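Local coordinates for serine acetyltransferase 1, putative (Entamoeba histolytica, PDB 7BW9) that catalyses acetyl transfer from acetyl-CoA to L-serine, giving the O-acetylserine from which cysteine is made, at the cysteine site and the interface of chains A and B. Coordinates in Å, arbitrary orientation; residue numbers count along the deposited sequence, not the author numbering. Chains: chain A/B, Serine acetyltransferase 1, putative.

Both contacts lie in the cleft between neighbouring chains of the deposited trimer, the centres of their C-alpha atoms about 13 Å apart, and A:His180 belongs to both. In contact 1 its NE2 faces the thiol of bound cysteine; in contact 2 its ND1 is held by a carboxylate of chain B. One imidazole thus links the ligand to the subunit boundary, and the active site can be complete only when two chains come together. The loop from A:Asp179 to A:Val182 carries this connection, lining the pocket at one end and packing against chain B at the other.

Contact 1: the cysteine site. Residues chain A 114-116, 179-180; chain B 206, 222-223. With CYS (cysteine), chain C.
Cysteine lies almost wholly enclosed between two subunits, which hide 239 of its 252 Å²; about 13 Å² stays exposed, on a side that the surrounding residues do not fix. Chain A forms the wall around the amino group. A:Asp179, with CG anti to its backbone N (chi1 -158°), accepts from the cysteine N at 2.7 Å through the syn lone pair of OD2. OD1 of A:Asp114 also accepts from the cysteine N at 2.7 Å, but from above the carboxylate plane; the backbone N of A:Ala116 shares this oxygen and helps to fix it. Two acidic groups suit an amino group that is probably charged.

The opposite wall is B:Arg222, extended from CG to NE and meeting the carboxylate side-on in the guanidinium plane. NE of B:Arg222 forms a salt bridge with OXT of cysteine at 2.8 Å, nearly straight at 172°, while NH2 of B:Arg222 donates to the carboxylate O of cysteine at 2.9 Å. CB of A:Pro115 and CE1 of B:His223 sandwich the guanidinium near its rim and limit its tilt and rotation.

A:Pro115 and A:Ala116 form a lid over the carboxylate, and the methyl of B:Ala206 supplies a small apolar surface beside OXT and CB. At the floor, SG of cysteine is 3.2 Å from A:His180 NE2, at that ring's edge, and 3.3 Å from B:His223 NE2. Cysteine, the pathway's end product, inhibits many family members from the serine site; the structure alone does not show how strongly it inhibits this isoform. A:His180 is the catalytic base. The pocket lies between left-handed beta-helices, where loops flanking their short strands meet the loop after helix 96-113.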
loop_
_atom_site.group_PDB
_atom_site.type_symbol
_atom_site.label_atom_id
_atom_site.label_comp_id
_atom_site.label_asym_id
_atom_site.label_seq_id
_atom_site.Cartn_x
_atom_site.Cartn_y
_atom_site.Cartn_z
ATOM N N ASP A 114 -16.930 1.438 13.956
ATOM C CA ASP A 114 -17.068 0.788 12.652
ATOM C C ASP A 114 -18.243 -0.180 12.643
ATOM O O ASP A 114 -18.157 -1.259 13.272
ATOM C CB ASP A 114 -15.767 0.082 12.263
ATOM C CG ASP A 114 -15.821 -0.548 10.863
ATOM O OD1 ASP A 114 -16.728 -0.195 10.079
ATOM O OD2 ASP A 114 -14.950 -1.407 10.557
ATOM N N PRO A 115 -19.322 0.136 11.917
ATOM C CA PRO A 115 -20.430 -0.822 11.794
ATOM C C PRO A 115 -20.022 -2.167 11.202
ATOM O O PRO A 115 -20.719 -3.153 11.450
ATOM C CB PRO A 115 -21.433 -0.091 10.887
ATOM C CG PRO A 115 -21.066 1.360 10.998
ATOM C CD PRO A 115 -19.575 1.371 11.162
ATOM N N ALA A 116 -18.927 -2.243 10.433
ATOM C CA ALA A 116 -18.471 -3.511 9.857
ATOM C C ALA A 116 -17.632 -4.348 10.816
ATOM O O ALA A 116 -17.402 -5.531 10.540
ATOM C CB ALA A 116 -17.661 -3.262 8.577
ATOM N N ASP A 179 -9.758 3.957 10.226
ATOM C CA ASP A 179 -10.543 3.027 9.416
ATOM C C ASP A 179 -9.996 3.023 7.997
ATOM O O ASP A 179 -9.783 4.091 7.415
ATOM C CB ASP A 179 -12.030 3.399 9.403
ATOM C CG ASP A 179 -12.942 2.208 9.042
ATOM O OD1 ASP A 179 -12.431 1.084 8.810
ATOM O OD2 ASP A 179 -14.182 2.396 8.990
ATOM N N HIS A 180 -9.753 1.819 7.458
ATOM C CA HIS A 180 -9.225 1.604 6.109
ATOM C C HIS A 180 -7.768 2.048 6.024
ATOM O O HIS A 180 -6.878 1.203 5.900
ATOM C CB HIS A 180 -10.079 2.313 5.048
ATOM C CG HIS A 180 -11.529 1.926 5.081
ATOM N ND1 HIS A 180 -11.957 0.621 4.949
ATOM C CD2 HIS A 180 -12.652 2.674 5.236
ATOM C CE1 HIS A 180 -13.278 0.581 5.022
ATOM N NE2 HIS A 180 -13.727 1.813 5.200
ATOM N N ALA B 206 -19.176 5.018 3.468
ATOM C CA ALA B 206 -20.269 5.513 4.286
ATOM C C ALA B 206 -20.082 7.007 4.537
ATOM O O ALA B 206 -19.004 7.571 4.324
ATOM C CB ALA B 206 -20.340 4.752 5.614
ATOM N N ARG B 222 -25.595 1.355 3.850
ATOM C CA ARG B 222 -24.985 2.639 4.145
ATOM C C ARG B 222 -23.928 3.013 3.117
ATOM O O ARG B 222 -23.243 4.033 3.289
ATOM C CB ARG B 222 -24.387 2.617 5.552
ATOM C CG ARG B 222 -23.592 1.383 5.831
ATOM C CD ARG B 222 -23.142 1.276 7.293
ATOM N NE ARG B 222 -21.988 0.384 7.355
ATOM C CZ ARG B 222 -22.060 -0.945 7.315
ATOM N NH1 ARG B 222 -23.236 -1.552 7.235
ATOM N NH2 ARG B 222 -20.946 -1.670 7.365
ATOM N N HIS B 223 -23.783 2.236 2.058
ATOM C CA HIS B 223 -22.795 2.472 1.024
ATOM C C HIS B 223 -23.490 2.654 -0.317
ATOM O O HIS B 223 -24.665 2.298 -0.464
ATOM C CB HIS B 223 -21.799 1.302 0.961
ATOM C CG HIS B 223 -21.043 1.099 2.237
ATOM N ND1 HIS B 223 -21.329 0.076 3.115
ATOM C CD2 HIS B 223 -20.024 1.798 2.793
ATOM C CE1 HIS B 223 -20.511 0.141 4.148
ATOM N NE2 HIS B 223 -19.703 1.172 3.974
HETATM N N CYS C . -16.087 0.907 7.727
HETATM C CA CYS C . -17.244 1.842 7.742
HETATM C C CYS C . -18.559 1.093 7.456
HETATM O O CYS C . -18.544 -0.071 7.207
HETATM C CB CYS C . -17.014 2.984 6.761
HETATM S SG CYS C . -16.905 2.467 5.032
HETATM O OXT CYS C . -19.596 1.736 7.513
#

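Contact 2: the interface of chains A and B. Residues chain A 128, 180, 182; chain B 156, 159, 163, 165, 182-183.
The start of helix 128-144 and the loop joining strands 177-178 and 185-186 of chain A meet helix 149-162 of chain B, the turn at B:Gly163, strand 165-166 and the loop at B:Val182 and B:Gly183. A:His180 carries a direct polar link. Its ring, set with CG beside the backbone N (chi1 -56°), crosses B:Asp165 at about a right angle, and ND1 of A:His180 donates to OD2 of B:Asp165 at 2.7 Å. The bond is bent, 147° at the hydrogen, and reaches the oxygen from above the carboxylate plane. This is the His-Asp pair of the family: the aspartate fixes the ring's rotation and probably makes NE2, on the far side, more basic.

B:His159 is the second organiser. With CG anti to its backbone N (chi1 -178°), it sends its ring towards chain A, and CB of B:Asp165 covers one face of this B:His159 ring, 3.4 Å from its plane and over its centre. ND1 of B:His159 donates at 2.7 Å to OE1 of B:Glu156, a turn earlier on the same helix, so the ring cannot easily flip. A water bridges NE2 of B:His159, 3.1 Å from the water oxygen, and the backbone N of A:Val182.

A:Val182 is the apolar plug, with 63 Å² hidden. Its CG2 meets the imidazole of B:His159 tip to tip, and its CG1 packs 3.7 Å from CA of B:Gly183 and 3.9 Å from CG1 of B:Val182. A branched side chain can fill both directions at once, while glycine lets the methyl approach the backbone. A:Pro128, rigid at its helix start, rests CD 3.5 Å from OE1 of B:Glu156. The patch lies at the N-terminal end of the left-handed beta-helix, where strand 165-166 follows helix 149-162, with copies of Val182 from neighbouring chains in contact.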
loop_
_atom_site.group_PDB
_atom_site.type_symbol
_atom_site.label_atom_id
_atom_site.label_comp_id
_atom_site.label_asym_id
_atom_site.label_seq_id
_atom_site.Cartn_x
_atom_site.Cartn_y
_atom_site.Cartn_z
ATOM N N PRO A 128 -5.856 -3.044 9.797
ATOM C CA PRO A 128 -4.544 -2.389 9.624
ATOM C C PRO A 128 -4.351 -1.176 10.513
ATOM O O PRO A 128 -3.202 -0.846 10.836
ATOM C CB PRO A 128 -4.526 -1.991 8.141
ATOM C CG PRO A 128 -5.979 -1.906 7.754
ATOM C CD PRO A 128 -6.681 -2.972 8.580
ATOM N N HIS A 180 -9.753 1.819 7.458
ATOM C CA HIS A 180 -9.225 1.604 6.109
ATOM C C HIS A 180 -7.768 2.048 6.024
ATOM O O HIS A 180 -6.878 1.203 5.900
ATOM C CB HIS A 180 -10.079 2.313 5.048
ATOM C CG HIS A 180 -11.529 1.926 5.081
ATOM N ND1 HIS A 180 -11.957 0.621 4.949
ATOM C CD2 HIS A 180 -12.652 2.674 5.236
ATOM C CE1 HIS A 180 -13.278 0.581 5.022
ATOM N NE2 HIS A 180 -13.727 1.813 5.200
ATOM N N VAL A 182 -5.382 3.371 4.068
ATOM C CA VAL A 182 -4.409 3.528 2.982
ATOM C C VAL A 182 -4.365 4.990 2.565
ATOM O O VAL A 182 -5.406 5.642 2.418
ATOM C CB VAL A 182 -4.739 2.629 1.778
ATOM C CG1 VAL A 182 -3.874 3.018 0.590
ATOM C CG2 VAL A 182 -4.494 1.157 2.092
ATOM N N GLU B 156 -8.502 -8.484 3.912
ATOM C CA GLU B 156 -7.414 -7.690 4.482
ATOM C C GLU B 156 -6.040 -8.200 4.055
ATOM O O GLU B 156 -5.089 -7.412 3.985
ATOM C CB GLU B 156 -7.510 -7.663 6.006
ATOM C CG GLU B 156 -8.702 -6.858 6.500
ATOM C CD GLU B 156 -8.657 -5.361 6.121
ATOM O OE1 GLU B 156 -7.573 -4.816 5.796
ATOM O OE2 GLU B 156 -9.729 -4.724 6.150
ATOM N N HIS B 159 -5.753 -6.713 0.686
ATOM C CA HIS B 159 -5.644 -5.283 0.966
ATOM C C HIS B 159 -4.200 -4.895 1.259
ATOM O O HIS B 159 -3.679 -3.919 0.708
ATOM C CB HIS B 159 -6.551 -4.946 2.156
ATOM C CG HIS B 159 -6.568 -3.501 2.535
ATOM N ND1 HIS B 159 -7.044 -3.064 3.755
ATOM C CD2 HIS B 159 -6.206 -2.391 1.854
ATOM C CE1 HIS B 159 -6.954 -1.748 3.818
ATOM N NE2 HIS B 159 -6.452 -1.314 2.676
ATOM N N GLY B 163 -3.056 -2.464 -1.515
ATOM C CA GLY B 163 -3.604 -1.181 -1.139
ATOM C C GLY B 163 -5.036 -0.944 -1.579
ATOM O O GLY B 163 -5.524 0.183 -1.457
ATOM N N ASP B 165 -8.942 -1.877 -0.882
ATOM C CA ASP B 165 -9.727 -2.329 0.265
ATOM C C ASP B 165 -11.163 -2.575 -0.188
ATOM O O ASP B 165 -11.955 -1.635 -0.332
ATOM C CB ASP B 165 -9.666 -1.301 1.397
ATOM C CG ASP B 165 -10.302 -1.807 2.699
ATOM O OD1 ASP B 165 -10.820 -2.946 2.738
ATOM O OD2 ASP B 165 -10.261 -1.067 3.709
ATOM N N VAL B 182 -4.578 1.885 -5.739
ATOM C CA VAL B 182 -4.147 2.171 -4.372
ATOM C C VAL B 182 -5.065 3.219 -3.785
ATOM O O VAL B 182 -5.380 4.223 -4.433
ATOM C CB VAL B 182 -2.678 2.620 -4.322
ATOM C CG1 VAL B 182 -2.365 3.254 -2.955
ATOM C CG2 VAL B 182 -1.766 1.411 -4.546
ATOM N N GLY B 183 -5.526 2.976 -2.562
ATOM C CA GLY B 183 -6.419 3.894 -1.903
ATOM C C GLY B 183 -7.890 3.633 -2.142
ATOM O O GLY B 183 -8.725 4.282 -1.498
HETATM O O HOH W 1 -7.597 1.537 2.967
#